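Local coordinates for Low temperature requirement C protein (Listeria monocytogenes, PDB 1Y9I) that probably acts as a phosphatidylglycerophosphatase, a lipid phosphatase of helical-bundle fold, and carries a calcium ion and a magnesium ion in a binuclear site, at residues S16-R21 against T67-D72; M74-E79 against G136-T141; G96-L101 against F142-V147. One frame throughout, in Å; residues are numbered along the deposited sequence.

Contact 1 of 3, residues S16-R21 against T67-D72; sequences SWLIER and TGIQLD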
ATOM      1  N   SER A  16     -10.061  23.569   9.158  1.00 30.22           N
ATOM      2  CA  SER A  16      -9.677  24.557  10.161  1.00 31.02           C
ATOM      3  C   SER A  16      -8.419  24.171  10.930  1.00 30.94           C
ATOM      4  O   SER A  16      -7.635  25.039  11.317  1.00 29.11           O
ATOM      5  CB  SER A  16     -10.831  24.803  11.143  1.00 32.19           C
ATOM      6  OG  SER A  16     -11.164  23.629  11.860  1.00 34.48           O
ATOM      7  N   TRP A  17      -8.217  22.875  11.152  1.00 30.54           N
ATOM      8  CA  TRP A  17      -7.038  22.441  11.886  1.00 30.77           C
ATOM      9  C   TRP A  17      -5.781  22.652  11.050  1.00 28.97           C
ATOM     10  O   TRP A  17      -4.742  23.041  11.576  1.00 27.37           O
ATOM     11  CB  TRP A  17      -7.155  20.971  12.306  1.00 33.87           C
ATOM     12  CG  TRP A  17      -6.551  20.709  13.664  1.00 36.76           C
ATOM     13  CD1 TRP A  17      -5.896  21.610  14.456  1.00 37.98           C
ATOM     14  CD2 TRP A  17      -6.566  19.476  14.392  1.00 38.48           C
ATOM     15  NE1 TRP A  17      -5.505  21.020  15.630  1.00 37.46           N
ATOM     16  CE2 TRP A  17      -5.902  19.707  15.620  1.00 39.00           C
ATOM     17  CE3 TRP A  17      -7.074  18.196  14.130  1.00 38.43           C
ATOM     18  CZ2 TRP A  17      -5.732  18.708  16.585  1.00 39.09           C
ATOM     19  CZ3 TRP A  17      -6.907  17.199  15.090  1.00 39.94           C
ATOM     20  CH2 TRP A  17      -6.240  17.464  16.304  1.00 39.64           C
ATOM     21  N   LEU A  18      -5.874  22.384   9.750  1.00 27.08           N
ATOM     22  CA  LEU A  18      -4.735  22.593   8.863  1.00 27.51           C
ATOM     23  C   LEU A  18      -4.329  24.065   8.958  1.00 27.61           C
ATOM     24  O   LEU A  18      -3.158  24.392   9.172  1.00 26.32           O
ATOM     25  CB  LEU A  18      -5.106  22.260   7.412  1.00 28.07           C
ATOM     26  CG  LEU A  18      -5.000  20.806   6.948  1.00 28.98           C
ATOM     27  CD1 LEU A  18      -5.638  20.653   5.574  1.00 27.84           C
ATOM     28  CD2 LEU A  18      -3.534  20.393   6.904  1.00 28.83           C
ATOM     29  N   ILE A  19      -5.316  24.945   8.801  1.00 27.45           N
ATOM     30  CA  ILE A  19      -5.093  26.388   8.860  1.00 30.98           C
ATOM     31  C   ILE A  19      -4.520  26.789  10.214  1.00 31.59           C
ATOM     32  O   ILE A  19      -3.593  27.594  10.292  1.00 33.25           O
ATOM     33  CB  ILE A  19      -6.410  27.157   8.596  1.00 31.15           C
ATOM     34  CG1 ILE A  19      -6.852  26.919   7.148  1.00 31.18           C
ATOM     35  CG2 ILE A  19      -6.217  28.653   8.877  1.00 32.63           C
ATOM     36  CD1 ILE A  19      -8.205  27.492   6.798  1.00 32.67           C
ATOM     37  N   GLU A  20      -5.070  26.212  11.277  1.00 32.34           N
ATOM     38  CA  GLU A  20      -4.601  26.491  12.627  1.00 32.51           C
ATOM     39  C   GLU A  20      -3.136  26.084  12.789  1.00 31.56           C
ATOM     40  O   GLU A  20      -2.393  26.697  13.562  1.00 30.83           O
ATOM     41  CB  GLU A  20      -5.477  25.745  13.641  1.00 35.27           C
ATOM     42  CG  GLU A  20      -4.943  25.743  15.063  1.00 39.87           C
ATOM     43  CD  GLU A  20      -5.933  25.161  16.056  1.00 41.08           C
ATOM     44  OE1 GLU A  20      -5.525  24.860  17.197  1.00 43.82           O
ATOM     45  OE2 GLU A  20      -7.122  25.011  15.701  1.00 42.95           O
ATOM     46  N   ARG A  21      -2.718  25.054  12.057  1.00 27.43           N
ATOM     47  CA  ARG A  21      -1.338  24.590  12.129  1.00 27.89           C
ATOM     48  C   ARG A  21      -0.425  25.423  11.232  1.00 26.76           C
ATOM     49  O   ARG A  21       0.782  25.194  11.176  1.00 28.54           O
ATOM     50  CB  ARG A  21      -1.248  23.105  11.755  1.00 27.34           C
ATOM     51  CG  ARG A  21      -2.006  22.196  12.718  1.00 27.96           C
ATOM     52  CD  ARG A  21      -1.487  22.334  14.152  1.00 27.08           C
ATOM     53  NE  ARG A  21      -0.204  21.670  14.342  1.00 26.19           N
ATOM     54  CZ  ARG A  21       0.538  21.757  15.443  1.00 26.33           C
ATOM     55  NH1 ARG A  21       0.130  22.492  16.469  1.00 27.08           N
ATOM     56  NH2 ARG A  21       1.683  21.092  15.521  1.00 26.84           N
ATOM     57  N   THR A  67      -6.227  12.515  12.230  1.00 18.53           N
ATOM     58  CA  THR A  67      -5.429  11.581  13.002  1.00 17.81           C
ATOM     59  C   THR A  67      -3.976  12.039  13.113  1.00 17.93           C
ATOM     60  O   THR A  67      -3.406  12.048  14.199  1.00 16.28           O
ATOM     61  CB  THR A  67      -5.504  10.164  12.387  1.00 17.98           C
ATOM     62  OG1 THR A  67      -6.878   9.775  12.269  1.00 17.34           O
ATOM     63  CG2 THR A  67      -4.781   9.154  13.263  1.00 18.31           C
ATOM     64  N   GLY A  68      -3.388  12.439  11.990  1.00 15.81           N
ATOM     65  CA  GLY A  68      -2.004  12.881  11.994  1.00 17.83           C
ATOM     66  C   GLY A  68      -1.730  14.133  12.812  1.00 18.63           C
ATOM     67  O   GLY A  68      -0.805  14.153  13.633  1.00 18.31           O
ATOM     68  N   ILE A  69      -2.515  15.185  12.588  1.00 18.54           N
ATOM     69  CA  ILE A  69      -2.323  16.431  13.328  1.00 18.89           C
ATOM     70  C   ILE A  69      -2.541  16.194  14.821  1.00 19.16           C
ATOM     71  O   ILE A  69      -1.831  16.753  15.658  1.00 20.13           O
ATOM     72  CB  ILE A  69      -3.291  17.530  12.849  1.00 18.56           C
ATOM     73  CG1 ILE A  69      -2.984  17.900  11.393  1.00 19.52           C
ATOM     74  CG2 ILE A  69      -3.148  18.769  13.736  1.00 19.92           C
ATOM     75  CD1 ILE A  69      -3.879  18.998  10.827  1.00 19.22           C
ATOM     76  N   GLN A  70      -3.512  15.350  15.150  1.00 19.99           N
ATOM     77  CA  GLN A  70      -3.806  15.034  16.546  1.00 20.57           C
ATOM     78  C   GLN A  70      -2.563  14.501  17.247  1.00 20.77           C
ATOM     79  O   GLN A  70      -2.270  14.877  18.385  1.00 18.69           O
ATOM     80  CB  GLN A  70      -4.919  13.990  16.637  1.00 22.87           C
ATOM     81  CG  GLN A  70      -5.245  13.537  18.058  1.00 22.02           C
ATOM     82  CD  GLN A  70      -5.757  14.670  18.935  1.00 25.09           C
ATOM     83  OE1 GLN A  70      -4.981  15.488  19.442  1.00 28.24           O
ATOM     84  NE2 GLN A  70      -7.068  14.729  19.110  1.00 21.09           N
ATOM     85  N   LEU A  71      -1.836  13.618  16.567  1.00 21.30           N
ATOM     86  CA  LEU A  71      -0.623  13.042  17.126  1.00 19.88           C
ATOM     87  C   LEU A  71       0.481  14.087  17.281  1.00 21.22           C
ATOM     88  O   LEU A  71       1.185  14.097  18.295  1.00 24.65           O
ATOM     89  CB  LEU A  71      -0.146  11.859  16.264  1.00 19.80           C
ATOM     90  CG  LEU A  71      -1.007  10.588  16.373  1.00 19.69           C
ATOM     91  CD1 LEU A  71      -0.593   9.561  15.302  1.00 16.26           C
ATOM     92  CD2 LEU A  71      -0.857   9.992  17.769  1.00 21.01           C
ATOM     93  N   ASP A  72       0.641  14.965  16.290  1.00 20.57           N
ATOM     94  CA  ASP A  72       1.657  16.020  16.376  1.00 20.88           C
ATOM     95  C   ASP A  72       1.419  16.903  17.598  1.00 22.48           C
ATOM     96  O   ASP A  72       2.347  17.215  18.356  1.00 22.11           O
ATOM     97  CB  ASP A  72       1.610  16.936  15.149  1.00 22.10           C
ATOM     98  CG  ASP A  72       2.152  16.284  13.906  1.00 20.87           C
ATOM     99  OD1 ASP A  72       2.838  15.250  14.027  1.00 24.64           O
ATOM    100  OD2 ASP A  72       1.899  16.827  12.804  1.00 25.43           O
TER
HETATM  101  O   HOH W   1       1.279  19.593  12.937  1.00 24.52           O
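Asp-72 OD2 accepts two hydrogen bonds, one of which leads across the contact to Arg-21 through a water. Water 1 donates to Asp-72 OD2 at 2.8 Å and accepts from Arg-21 NE at 2.9 Å, lying at the edge of the guanidinium and in its plane. The second bond to OD2 comes from Leu-143 N, while OD1 takes Phe-142 N, so aspartate suits this place: its short side chain holds both oxygens against the start of helix 143-160. Arg-21 NH2 stays 5.1 Å from Asp-72 OD2 and instead forms a salt bridge with Glu-76, a turn farther along helix 59-76; the opposite charges may still attract at that range.

Next to this polar end the helices meet through Ile-69. Its CG2 branch sits over one face of Trp-17, 3.6 Å from the centroid of the five-membered ring and 15° off the ring normal, a CH-pi contact. The indole is broad enough to continue past Ile-69, and its CH2 comes within 3.4 Å of Gln-70 CA. The CD1 branch of Ile-69 turns to Leu-18, whose CD2 is 4.2 Å from it, the two side chains crossing at about a right angle. Arg-21 adds its aliphatic part: CG rests 3.8 Å from Ile-69 CG2, and the chain bends twice before the guanidinium. Val-81 of a second subunit also packs on Trp-17.

A beta-branched residue facing an indole, with a water-bridged charged pair at one end, joins the C-terminal turn of helix 9-20 to helix 59-76. The axes of residues 16-20 and 67-72 come within 10.8 Å of each other at 39°, a splayed helix-helix packing within an all-helical bundle.

Contact 2 of 3, residues M74-E79 against G136-T141; sequences MAEKGE and GIAVHT. With MG (magnesium ion), chain F.
An extended piece of chain at Ala-138 and Val-139 runs past the last turn of helix 59-76, bringing the CA atoms of Glu-76 and Val-139 to 5.8 Å. Glu-76 supplies the main link. Its CG is anti to the carbonyl carbon (chi1 -61°) and the chain beyond is extended, giving the length to bring OE2 to the backbone of the loop. Val-139 N donates to Glu-76 OE2 at 2.8 Å with an N-H...O angle of 161°, and OE2 receives it on its anti lone pair, the one directed away from the other oxygen. The same OE2 also takes the salt bridge from Arg-21, so one oxygen holds a loop amide and a charged side chain.

Alongside, Glu-76 CG and Val-139 CB pack at 3.6 Å as the two side chains slide past each other in opposite directions. Val-139 CG1 points to Ala-75 CB, 4.0 Å away; alanine is small enough to let the loop lie close. Water 2 donates to both Glu-76 O and Ile-137 O, satisfying a carbonyl at the helix end. There the helix closes in a Schellman motif, with glycine suited to the positive phi of Gly-78 (67°).

Beyond Val-139 the loop delivers Thr-141 O to the magnesium ion at 2.0 Å. Helix 84-89 packs beside Ala-75 and Val-139 through Ile-88 and Ser-89, and the loop leads on into helix 143-160.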
HETATM    1  N   MSE A  74      -0.355  16.263  20.303  1.00 26.80           N
HETATM    2  CA  MSE A  74      -0.154  15.555  21.560  1.00 28.38           C
HETATM    3  C   MSE A  74       1.339  15.480  21.877  1.00 27.17           C
HETATM    4  O   MSE A  74       1.744  15.561  23.036  1.00 26.73           O
HETATM    5  CB  MSE A  74      -0.758  14.148  21.482  1.00 31.83           C
HETATM    6  CG  MSE A  74      -2.274  14.139  21.470  1.00 38.56           C
HETATM    7 SE   MSE A  74      -2.983  14.984  23.072  1.00 52.11          SE
HETATM    8  CE  MSE A  74      -4.781  14.255  23.043  1.00 44.63           C
ATOM      9  N   ALA A  75       2.154  15.341  20.836  1.00 25.56           N
ATOM     10  CA  ALA A  75       3.597  15.271  20.998  1.00 24.61           C
ATOM     11  C   ALA A  75       4.135  16.612  21.506  1.00 26.17           C
ATOM     12  O   ALA A  75       5.036  16.651  22.358  1.00 25.05           O
ATOM     13  CB  ALA A  75       4.254  14.905  19.666  1.00 25.10           C
ATOM     14  N   GLU A  76       3.585  17.707  20.984  1.00 26.17           N
ATOM     15  CA  GLU A  76       4.007  19.045  21.400  1.00 29.38           C
ATOM     16  C   GLU A  76       3.671  19.285  22.865  1.00 30.38           C
ATOM     17  O   GLU A  76       4.413  19.963  23.575  1.00 30.37           O
ATOM     18  CB  GLU A  76       3.308  20.129  20.581  1.00 30.63           C
ATOM     19  CG  GLU A  76       3.571  20.097  19.094  1.00 34.19           C
ATOM     20  CD  GLU A  76       3.086  21.359  18.405  1.00 35.45           C
ATOM     21  OE1 GLU A  76       1.985  21.841  18.751  1.00 36.28           O
ATOM     22  OE2 GLU A  76       3.800  21.867  17.514  1.00 36.27           O
ATOM     23  N   LYS A  77       2.539  18.741  23.300  1.00 30.35           N
ATOM     24  CA  LYS A  77       2.080  18.903  24.676  1.00 31.34           C
ATOM     25  C   LYS A  77       2.706  17.900  25.644  1.00 29.88           C
ATOM     26  O   LYS A  77       2.475  17.976  26.850  1.00 30.11           O
ATOM     27  CB  LYS A  77       0.558  18.766  24.740  1.00 32.20           C
ATOM     28  CG  LYS A  77      -0.212  19.854  24.015  1.00 37.30           C
ATOM     29  CD  LYS A  77      -1.704  19.548  24.032  1.00 39.63           C
ATOM     30  CE  LYS A  77      -2.503  20.593  23.273  1.00 43.58           C
ATOM     31  NZ  LYS A  77      -3.939  20.200  23.169  1.00 46.11           N
ATOM     32  N   GLY A  78       3.489  16.962  25.119  1.00 28.37           N
ATOM     33  CA  GLY A  78       4.119  15.967  25.971  1.00 26.69           C
ATOM     34  C   GLY A  78       3.115  15.021  26.610  1.00 28.35           C
ATOM     35  O   GLY A  78       3.313  14.557  27.735  1.00 27.13           O
ATOM     36  N   GLU A  79       2.047  14.718  25.879  1.00 28.01           N
ATOM     37  CA  GLU A  79       0.984  13.837  26.368  1.00 28.29           C
ATOM     38  C   GLU A  79       1.163  12.367  25.983  1.00 27.49           C
ATOM     39  O   GLU A  79       0.484  11.493  26.522  1.00 25.62           O
ATOM     40  CB  GLU A  79      -0.370  14.315  25.835  1.00 31.39           C
ATOM     41  CG  GLU A  79      -0.777  15.730  26.218  1.00 36.03           C
ATOM     42  CD  GLU A  79      -1.378  15.818  27.608  1.00 40.31           C
ATOM     43  OE1 GLU A  79      -2.049  14.853  28.030  1.00 41.75           O
ATOM     44  OE2 GLU A  79      -1.197  16.862  28.273  1.00 44.27           O
ATOM     45  N   GLY A 136      12.380  22.386  18.189  1.00 45.58           N
ATOM     46  CA  GLY A 136      12.346  21.751  19.494  1.00 44.46           C
ATOM     47  C   GLY A 136      11.052  21.941  20.262  1.00 42.72           C
ATOM     48  O   GLY A 136      10.846  21.292  21.289  1.00 43.79           O
ATOM     49  N   ILE A 137      10.186  22.833  19.786  1.00 40.28           N
ATOM     50  CA  ILE A 137       8.905  23.081  20.443  1.00 38.31           C
ATOM     51  C   ILE A 137       7.742  22.656  19.545  1.00 36.09           C
ATOM     52  O   ILE A 137       6.796  22.015  20.003  1.00 33.76           O
ATOM     53  CB  ILE A 137       8.731  24.576  20.816  1.00 40.58           C
ATOM     54  CG1 ILE A 137       8.892  25.454  19.574  1.00 42.01           C
ATOM     55  CG2 ILE A 137       9.752  24.970  21.877  1.00 42.44           C
ATOM     56  CD1 ILE A 137       8.696  26.933  19.835  1.00 44.35           C
ATOM     57  N   ALA A 138       7.818  23.016  18.268  1.00 31.97           N
ATOM     58  CA  ALA A 138       6.771  22.657  17.319  1.00 30.94           C
ATOM     59  C   ALA A 138       7.054  21.276  16.737  1.00 27.15           C
ATOM     60  O   ALA A 138       8.198  20.936  16.438  1.00 29.11           O
ATOM     61  CB  ALA A 138       6.693  23.692  16.202  1.00 30.51           C
ATOM     62  N   VAL A 139       6.004  20.480  16.583  1.00 26.33           N
ATOM     63  CA  VAL A 139       6.131  19.135  16.031  1.00 23.10           C
ATOM     64  C   VAL A 139       5.236  19.025  14.796  1.00 22.63           C
ATOM     65  O   VAL A 139       4.043  19.304  14.862  1.00 21.49           O
ATOM     66  CB  VAL A 139       5.715  18.071  17.078  1.00 23.23           C
ATOM     67  CG1 VAL A 139       5.801  16.678  16.481  1.00 23.03           C
ATOM     68  CG2 VAL A 139       6.624  18.168  18.295  1.00 22.94           C
ATOM     69  N   HIS A 140       5.825  18.634  13.671  1.00 22.04           N
ATOM     70  CA  HIS A 140       5.083  18.499  12.419  1.00 22.33           C
ATOM     71  C   HIS A 140       5.432  17.173  11.754  1.00 21.39           C
ATOM     72  O   HIS A 140       5.420  17.051  10.529  1.00 22.23           O
ATOM     73  CB  HIS A 140       5.428  19.657  11.476  1.00 23.53           C
ATOM     74  CG  HIS A 140       4.977  20.997  11.973  1.00 26.18           C
ATOM     75  ND1 HIS A 140       3.648  21.347  12.068  1.00 27.60           N
ATOM     76  CD2 HIS A 140       5.682  22.072  12.401  1.00 27.21           C
ATOM     77  CE1 HIS A 140       3.551  22.580  12.533  1.00 28.93           C
ATOM     78  NE2 HIS A 140       4.771  23.042  12.742  1.00 28.31           N
ATOM     79  N   THR A 141       5.746  16.187  12.584  1.00 20.17           N
ATOM     80  CA  THR A 141       6.112  14.859  12.130  1.00 18.08           C
ATOM     81  C   THR A 141       5.075  14.271  11.171  1.00 17.90           C
ATOM     82  O   THR A 141       5.427  13.679  10.149  1.00 17.20           O
ATOM     83  CB  THR A 141       6.297  13.937  13.342  1.00 21.11           C
ATOM     84  OG1 THR A 141       7.371  14.446  14.147  1.00 22.78           O
ATOM     85  CG2 THR A 141       6.617  12.515  12.903  1.00 17.43           C
TER
HETATM   86 MG    MG F 601       6.855  13.072   8.838  1.00 25.06          MG
HETATM   87  O   HOH W   2       6.296  21.559  22.572  1.00 40.78           O
HETATM   88  O   HOH W   3       7.852  12.679   7.057  1.00 25.28           O
HETATM   89  O   HOH W   4       8.395  14.104   9.524  1.00 28.45           O

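Contact 3 of 3, residues G96-L101 against F142-V147; sequences GVDEIL and FLDDIV. With MG (magnesium ion), chain F; CA (calcium ion), chain E.
A buried helix-helix contact with two metal ions at one end brings Asp-98 of helix 97-106 against Asp-145 and Phe-142 at the start of helix 143-160. Over residues 97-101 and 143-147 the axes approach to 8.5 Å, 26° from parallel. Asp-98 OD2 bridges the metals, binding magnesium at 2.0 Å and calcium at 2.6 Å, while OD1 binds calcium at 2.4 Å. Asp-145 OD2 holds magnesium at 2.1 Å. The oxygens Asp-98 OD2 and Asp-145 OD2 lie only 2.6 Å apart, drawn together by that shared ion rather than by a hydrogen bond.

Asp-144 OD1, Thr-141 O and two waters complete six ligands on magnesium. Glu-99, one residue on from Asp-98 and longer, grips calcium with both oxygens, joined by Tyr-95 O and three waters.

Beside the metals the side chains turn apolar. Asp-98 CB makes a CH-pi contact over one face of Phe-142, offset toward the rim, 3.9 Å from the ring centroid and 22° off its normal. Leu-101 CD2 meets Phe-142 CD1 at 3.8 Å. Water 5 adds a polar link between the backbones, donating to Asp-98 O and Phe-142 O.

Four acidic side chains this close would probably repel one another without the cations, so the metals likely help hold the two helices together. A two-metal site with bound waters would fit the phosphatase activity assigned to the family, though no substrate is bound here.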
ATOM      1  N   GLY A  96       8.217   5.264  10.613  1.00 17.14           N
ATOM      2  CA  GLY A  96       7.554   5.505   9.342  1.00 17.57           C
ATOM      3  C   GLY A  96       6.041   5.502   9.357  1.00 18.21           C
ATOM      4  O   GLY A  96       5.421   5.372   8.301  1.00 17.19           O
ATOM      5  N   VAL A  97       5.432   5.653  10.530  1.00 16.36           N
ATOM      6  CA  VAL A  97       3.983   5.646  10.599  1.00 15.99           C
ATOM      7  C   VAL A  97       3.415   6.909   9.950  1.00 14.35           C
ATOM      8  O   VAL A  97       2.329   6.871   9.371  1.00 16.53           O
ATOM      9  CB  VAL A  97       3.478   5.503  12.069  1.00 16.70           C
ATOM     10  CG1 VAL A  97       1.956   5.496  12.104  1.00 18.84           C
ATOM     11  CG2 VAL A  97       4.004   4.201  12.666  1.00 18.73           C
ATOM     12  N   ASP A  98       4.153   8.021  10.019  1.00 14.14           N
ATOM     13  CA  ASP A  98       3.687   9.259   9.404  1.00 15.46           C
ATOM     14  C   ASP A  98       3.646   9.125   7.877  1.00 16.69           C
ATOM     15  O   ASP A  98       2.741   9.650   7.230  1.00 17.98           O
ATOM     16  CB  ASP A  98       4.546  10.476   9.833  1.00 16.80           C
ATOM     17  CG  ASP A  98       6.047  10.223   9.769  1.00 19.36           C
ATOM     18  OD1 ASP A  98       6.518   9.191  10.291  1.00 16.72           O
ATOM     19  OD2 ASP A  98       6.768  11.084   9.213  1.00 20.49           O
ATOM     20  N   GLU A  99       4.605   8.401   7.310  1.00 16.64           N
ATOM     21  CA  GLU A  99       4.635   8.196   5.859  1.00 16.47           C
ATOM     22  C   GLU A  99       3.514   7.234   5.433  1.00 17.33           C
ATOM     23  O   GLU A  99       2.970   7.340   4.334  1.00 17.24           O
ATOM     24  CB  GLU A  99       5.986   7.622   5.418  1.00 18.05           C
ATOM     25  CG  GLU A  99       7.158   8.616   5.443  1.00 19.53           C
ATOM     26  CD  GLU A  99       7.798   8.797   6.823  1.00 21.00           C
ATOM     27  OE1 GLU A  99       7.335   8.186   7.806  1.00 20.49           O
ATOM     28  OE2 GLU A  99       8.776   9.559   6.926  1.00 22.26           O
ATOM     29  N   ILE A 100       3.178   6.292   6.307  1.00 16.03           N
ATOM     30  CA  ILE A 100       2.123   5.319   6.024  1.00 17.63           C
ATOM     31  C   ILE A 100       0.764   6.013   5.968  1.00 18.24           C
ATOM     32  O   ILE A 100      -0.020   5.810   5.038  1.00 14.95           O
ATOM     33  CB  ILE A 100       2.084   4.219   7.125  1.00 19.10           C
ATOM     34  CG1 ILE A 100       3.253   3.247   6.934  1.00 22.66           C
ATOM     35  CG2 ILE A 100       0.757   3.493   7.111  1.00 19.71           C
ATOM     36  CD1 ILE A 100       3.172   2.423   5.674  1.00 27.06           C
ATOM     37  N   LEU A 101       0.487   6.833   6.974  1.00 17.63           N
ATOM     38  CA  LEU A 101      -0.779   7.550   7.031  1.00 21.10           C
ATOM     39  C   LEU A 101      -0.947   8.454   5.809  1.00 20.74           C
ATOM     40  O   LEU A 101      -2.016   8.493   5.199  1.00 23.10           O
ATOM     41  CB  LEU A 101      -0.838   8.386   8.311  1.00 22.09           C
ATOM     42  CG  LEU A 101      -2.069   9.266   8.499  1.00 24.83           C
ATOM     43  CD1 LEU A 101      -3.321   8.402   8.606  1.00 26.58           C
ATOM     44  CD2 LEU A 101      -1.881  10.111   9.750  1.00 23.53           C
ATOM     45  N   PHE A 142       3.800  14.435  11.494  1.00 17.64           N
ATOM     46  CA  PHE A 142       2.738  13.914  10.635  1.00 17.58           C
ATOM     47  C   PHE A 142       2.267  14.928   9.600  1.00 17.73           C
ATOM     48  O   PHE A 142       1.945  14.568   8.466  1.00 18.74           O
ATOM     49  CB  PHE A 142       1.549  13.477  11.481  1.00 18.57           C
ATOM     50  CG  PHE A 142       1.757  12.174  12.166  1.00 19.60           C
ATOM     51  CD1 PHE A 142       1.371  10.987  11.553  1.00 20.74           C
ATOM     52  CD2 PHE A 142       2.391  12.119  13.406  1.00 20.35           C
ATOM     53  CE1 PHE A 142       1.616   9.760  12.161  1.00 19.96           C
ATOM     54  CE2 PHE A 142       2.642  10.893  14.023  1.00 19.47           C
ATOM     55  CZ  PHE A 142       2.254   9.714  13.398  1.00 19.71           C
ATOM     56  N   LEU A 143       2.230  16.196   9.986  1.00 19.22           N
ATOM     57  CA  LEU A 143       1.763  17.231   9.078  1.00 18.69           C
ATOM     58  C   LEU A 143       2.613  17.422   7.824  1.00 19.33           C
ATOM     59  O   LEU A 143       2.063  17.718   6.753  1.00 18.61           O
ATOM     60  CB  LEU A 143       1.625  18.565   9.816  1.00 19.35           C
ATOM     61  CG  LEU A 143       1.043  19.703   8.964  1.00 21.58           C
ATOM     62  CD1 LEU A 143      -0.291  19.276   8.369  1.00 21.72           C
ATOM     63  CD2 LEU A 143       0.867  20.949   9.819  1.00 20.82           C
ATOM     64  N   ASP A 144       3.934  17.274   7.925  1.00 18.65           N
ATOM     65  CA  ASP A 144       4.743  17.449   6.720  1.00 20.60           C
ATOM     66  C   ASP A 144       4.365  16.426   5.647  1.00 20.06           C
ATOM     67  O   ASP A 144       4.242  16.781   4.470  1.00 19.05           O
ATOM     68  CB  ASP A 144       6.258  17.404   7.012  1.00 24.05           C
ATOM     69  CG  ASP A 144       6.679  16.223   7.863  1.00 26.81           C
ATOM     70  OD1 ASP A 144       5.964  15.201   7.903  1.00 29.97           O
ATOM     71  OD2 ASP A 144       7.759  16.320   8.487  1.00 31.48           O
ATOM     72  N   ASP A 145       4.162  15.171   6.051  1.00 20.18           N
ATOM     73  CA  ASP A 145       3.768  14.112   5.116  1.00 21.02           C
ATOM     74  C   ASP A 145       2.371  14.388   4.576  1.00 19.30           C
ATOM     75  O   ASP A 145       2.096  14.183   3.392  1.00 20.89           O
ATOM     76  CB  ASP A 145       3.737  12.750   5.812  1.00 21.52           C
ATOM     77  CG  ASP A 145       5.065  12.361   6.396  1.00 27.22           C
ATOM     78  OD1 ASP A 145       5.970  11.991   5.625  1.00 26.91           O
ATOM     79  OD2 ASP A 145       5.198  12.428   7.635  1.00 30.17           O
ATOM     80  N   ILE A 146       1.481  14.835   5.458  1.00 18.34           N
ATOM     81  CA  ILE A 146       0.108  15.128   5.069  1.00 17.09           C
ATOM     82  C   ILE A 146       0.046  16.189   3.965  1.00 17.02           C
ATOM     83  O   ILE A 146      -0.654  16.024   2.966  1.00 17.81           O
ATOM     84  CB  ILE A 146      -0.720  15.600   6.295  1.00 19.74           C
ATOM     85  CG1 ILE A 146      -1.011  14.403   7.211  1.00 20.34           C
ATOM     86  CG2 ILE A 146      -2.000  16.274   5.840  1.00 16.97           C
ATOM     87  CD1 ILE A 146      -1.650  14.775   8.553  1.00 22.79           C
ATOM     88  N   VAL A 147       0.789  17.274   4.151  1.00 17.18           N
ATOM     89  CA  VAL A 147       0.811  18.358   3.179  1.00 16.88           C
ATOM     90  C   VAL A 147       1.414  17.887   1.861  1.00 15.68           C
ATOM     91  O   VAL A 147       0.871  18.157   0.791  1.00 16.51           O
ATOM     92  CB  VAL A 147       1.593  19.562   3.742  1.00 18.27           C
ATOM     93  CG1 VAL A 147       1.736  20.658   2.686  1.00 15.53           C
ATOM     94  CG2 VAL A 147       0.868  20.095   4.962  1.00 17.06           C
TER
HETATM   95 MG    MG F 601       6.855  13.072   8.838  1.00 25.06          MG
HETATM   96 CA    CA E 501       8.794   9.390   9.438  1.00 18.13          CA
HETATM   97  O   HOH W   5       1.098  11.927   8.108  1.00 21.15           O
HETATM   98  O   HOH W   4       8.395  14.104   9.524  1.00 28.45           O
HETATM   99  O   HOH W   6       9.867  11.585   8.839  1.00 22.45           O
HETATM  100  O   HOH W   7      11.043   8.645   8.730  1.00 22.66           O
HETATM  101  O   HOH W   8       9.453  10.257  11.569  1.00 19.22           O
HETATM  102  O   HOH W   3       7.852  12.679   7.057  1.00 25.28           O

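In the fold
From the N terminus, contact 1 closes first: it returns helix 59-76 to the end of helix 9-20 after an excursion through helices 25-36 and 45-56. Contact 2 opens just after it, and its loop runs from the end of helix 59-76 to residues 136-141. Contact 3 opens within that span at 96-101 but closes beyond it at 142-147, so contacts 2 and 3 cross, while contact 1 stands in series before both. The closing segments 136-141 and 142-147 are consecutive and share the magnesium ion. Helix 59-76 serves contacts 1 and 2, and through Asp-72 it also reaches the start of 142-147 in contact 3; all three contacts also touch a second subunit.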